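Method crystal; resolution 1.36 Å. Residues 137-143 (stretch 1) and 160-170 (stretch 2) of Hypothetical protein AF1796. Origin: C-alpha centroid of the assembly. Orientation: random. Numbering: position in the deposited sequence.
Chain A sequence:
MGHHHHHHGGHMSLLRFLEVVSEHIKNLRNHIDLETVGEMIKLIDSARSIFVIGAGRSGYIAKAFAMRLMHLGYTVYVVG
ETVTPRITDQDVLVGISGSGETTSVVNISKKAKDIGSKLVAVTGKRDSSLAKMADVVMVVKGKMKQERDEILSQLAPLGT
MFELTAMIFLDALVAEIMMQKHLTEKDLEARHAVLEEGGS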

# COMPACT_ATOMS: atom_id res chain seq x y z
N VAL A 137 -6.19 24.18 -13.32
CA VAL A 137 -4.84 24.22 -12.79
C VAL A 137 -4.92 24.95 -11.45
O VAL A 137 -5.12 26.17 -11.41
N MET A 138 -4.81 24.18 -10.36
CA MET A 138 -4.91 24.72 -9.03
C MET A 138 -3.50 24.96 -8.51
O MET A 138 -2.79 24.02 -8.13
N VAL A 139 -3.06 26.22 -8.57
CA VAL A 139 -1.68 26.53 -8.27
C VAL A 139 -1.49 26.69 -6.78
O VAL A 139 -2.14 27.50 -6.13
N VAL A 140 -0.63 25.84 -6.24
CA VAL A 140 -0.23 25.89 -4.85
C VAL A 140 1.28 25.87 -4.88
O VAL A 140 1.88 24.86 -5.24
N LYS A 141 1.90 27.00 -4.58
CA LYS A 141 3.38 27.12 -4.68
C LYS A 141 4.11 26.40 -3.59
O LYS A 141 3.65 26.36 -2.45
N GLY A 142 5.30 25.89 -3.90
CA GLY A 142 6.25 25.50 -2.89
C GLY A 142 7.13 26.70 -2.57
O GLY A 142 7.03 27.26 -1.51
N LYS A 143 7.98 27.07 -3.52
CA LYS A 143 8.84 28.25 -3.38
C LYS A 143 8.10 29.54 -3.74
O LYS A 143 7.37 29.61 -4.76
N THR A 160 9.31 19.53 0.01
CA THR A 160 8.58 19.53 1.28
C THR A 160 7.60 20.68 1.42
O THR A 160 6.49 20.48 1.90
N MET A 161 8.02 21.89 1.06
CA MET A 161 7.10 23.01 1.25
C MET A 161 5.87 22.92 0.36
O MET A 161 4.77 23.20 0.82
N PHE A 162 6.04 22.51 -0.90
CA PHE A 162 4.88 22.26 -1.75
C PHE A 162 3.97 21.22 -1.08
O PHE A 162 2.73 21.38 -1.03
N GLU A 163 4.54 20.14 -0.57
CA GLU A 163 3.72 19.04 -0.05
C GLU A 163 2.92 19.48 1.16
O GLU A 163 1.72 19.25 1.23
N LEU A 164 3.55 20.20 2.09
CA LEU A 164 2.80 20.69 3.25
C LEU A 164 1.73 21.69 2.84
O LEU A 164 0.62 21.66 3.36
N THR A 165 2.06 22.56 1.92
CA THR A 165 1.11 23.59 1.53
C THR A 165 -0.07 22.95 0.80
O THR A 165 -1.23 23.35 1.00
N ALA A 166 0.20 21.97 -0.05
CA ALA A 166 -0.85 21.27 -0.78
C ALA A 166 -1.76 20.50 0.19
O ALA A 166 -2.98 20.51 0.05
N MET A 167 -1.17 19.86 1.20
CA MET A 167 -1.97 19.16 2.19
C MET A 167 -2.89 20.14 2.90
O MET A 167 -4.10 19.87 3.07
N ILE A 168 -2.35 21.28 3.31
CA ILE A 168 -3.14 22.26 4.05
C ILE A 168 -4.25 22.82 3.14
O ILE A 168 -5.41 22.96 3.56
N PHE A 169 -3.91 23.13 1.89
CA PHE A 169 -4.90 23.55 0.92
C PHE A 169 -6.03 22.54 0.76
O PHE A 169 -7.22 22.90 0.73
N LEU A 170 -5.69 21.26 0.60
CA LEU A 170 -6.73 20.24 0.37
C LEU A 170 -7.63 20.09 1.61
O LEU A 170 -8.85 19.88 1.47

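V140 is the centre of this contact. It has the largest covered area of any residue here, its CA-to-CB bond points toward the helix, and chi1 is t. Its two methyls reach different helix residues. CG1 lies 3.5 Å from T165 CG2 and 3.8 Å from the backbone N of A166. CG2 lies 4.0 Å from F169 CD2. The CB of V140 is also 4.3 Å from F162 CE1. The valine therefore meets residues from successive turns of the helix.

F169 covers the next largest area. It points toward stretch 1 with chi1 t and chi2 70°. Its ring also receives M138, in the strand two residues before V140, whose CA-to-CB bond also points toward the helix. M138 CG approaches F169 CZ at 3.6 Å. M138 SD sits 4.6 Å from the centroid of the F169 ring in an oblique sulfur-aromatic contact. The methionine has chi1 t and chi2 p. V139, between these two, points away.

G142 brings the backbones closest, with its CA 3.7 Å from the CA of F162. It has no side chain, and an ideal CB would lie only 3.2 Å from F162 CB, a tight fit. F162 itself points sideways, with chi1 t. The edge of its ring faces the loop backbone, and CD1 is 3.2 Å from V140 O. M161 starts toward the loop, and its CG is 3.7 Å from G142 O, but its end leads away.

No direct hydrogen bond joins the stretches. Water 1 links them instead, donating to K141 O at 2.6 Å and to T165 OG1 at 2.7 Å. T165, with chi1 m, in turn donates from OG1 to M161 O at 2.8 Å within the helix. The K141 side chain points away, and its NZ is hydrogen-bonded elsewhere in the structure.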

# COMPACT_ATOMS: atom_id res chain seq x y z
CB VAL A 137 -3.89 24.96 -13.75
CG1 VAL A 137 -2.48 25.05 -13.17
CG2 VAL A 137 -3.92 24.28 -15.13
CB MET A 138 -5.72 23.75 -8.16
CG MET A 138 -5.99 24.21 -6.75
SD MET A 138 -7.18 25.60 -6.69
CE MET A 138 -6.16 26.81 -5.99
CB VAL A 139 -1.23 27.80 -8.99
CG1 VAL A 139 0.22 28.10 -8.65
CG2 VAL A 139 -1.40 27.63 -10.50
CB VAL A 140 -0.77 24.66 -4.04
CG1 VAL A 140 -0.34 24.73 -2.62
CG2 VAL A 140 -2.33 24.61 -4.13
CB LYS A 141 3.80 28.59 -4.54
CG LYS A 141 3.12 29.55 -5.46
CD LYS A 141 3.45 29.23 -6.91
CE LYS A 141 4.85 29.66 -7.28
NZ LYS A 141 5.40 28.90 -8.45
CB LYS A 143 10.07 28.09 -4.27
CG LYS A 143 11.09 29.24 -4.12
CD LYS A 143 12.16 29.19 -5.21
CE LYS A 143 11.79 30.03 -6.43
NZ LYS A 143 11.58 31.50 -6.20
CB THR A 160 9.62 19.61 2.43
OG1 THR A 160 10.33 18.37 2.53
CG2 THR A 160 8.95 19.79 3.80
CB MET A 161 7.81 24.34 1.06
CG MET A 161 7.08 25.52 1.70
SD MET A 161 6.71 25.35 3.48
CE MET A 161 8.33 24.70 4.03
CB PHE A 162 5.26 21.74 -3.14
CG PHE A 162 4.09 21.18 -3.88
CD1 PHE A 162 3.17 22.05 -4.47
CD2 PHE A 162 3.85 19.79 -3.92
CE1 PHE A 162 2.02 21.56 -5.12
CE2 PHE A 162 2.71 19.29 -4.54
CZ PHE A 162 1.80 20.17 -5.15
CB GLU A 163 4.61 17.86 0.31
CG GLU A 163 5.28 17.28 -0.93
CD GLU A 163 6.38 16.33 -0.62
OE1 GLU A 163 6.69 16.15 0.57
OE2 GLU A 163 6.94 15.80 -1.60
CB LEU A 164 3.77 21.38 4.24
CG LEU A 164 4.73 20.46 4.95
CD1 LEU A 164 5.67 21.29 5.79
CD2 LEU A 164 3.97 19.42 5.77
CB THR A 165 1.79 24.65 0.66
OG1 THR A 165 2.92 25.18 1.36
CG2 THR A 165 0.87 25.86 0.43
CB ALA A 166 -0.24 20.33 -1.85
CB MET A 167 -1.07 18.45 3.21
CG MET A 167 -1.86 17.51 4.14
SD MET A 167 -2.74 16.07 3.34
CE MET A 167 -4.48 16.69 2.98
CB ILE A 168 -2.21 23.38 4.56
CG1 ILE A 168 -1.38 22.86 5.73
CG2 ILE A 168 -3.04 24.59 5.01
CD1 ILE A 168 -0.15 23.70 6.04
CB PHE A 169 -4.28 23.84 -0.46
CG PHE A 169 -5.30 23.95 -1.53
CD1 PHE A 169 -6.17 25.04 -1.56
CD2 PHE A 169 -5.48 22.91 -2.43
CE1 PHE A 169 -7.17 25.09 -2.53
CE2 PHE A 169 -6.45 22.97 -3.41
CZ PHE A 169 -7.30 24.06 -3.45
CB LEU A 170 -6.10 18.92 -0.05
CG LEU A 170 -5.49 19.03 -1.46
CD1 LEU A 170 -4.58 17.83 -1.78
CD2 LEU A 170 -6.55 19.18 -2.53
O HOH W 1 3.98 27.26 -0.02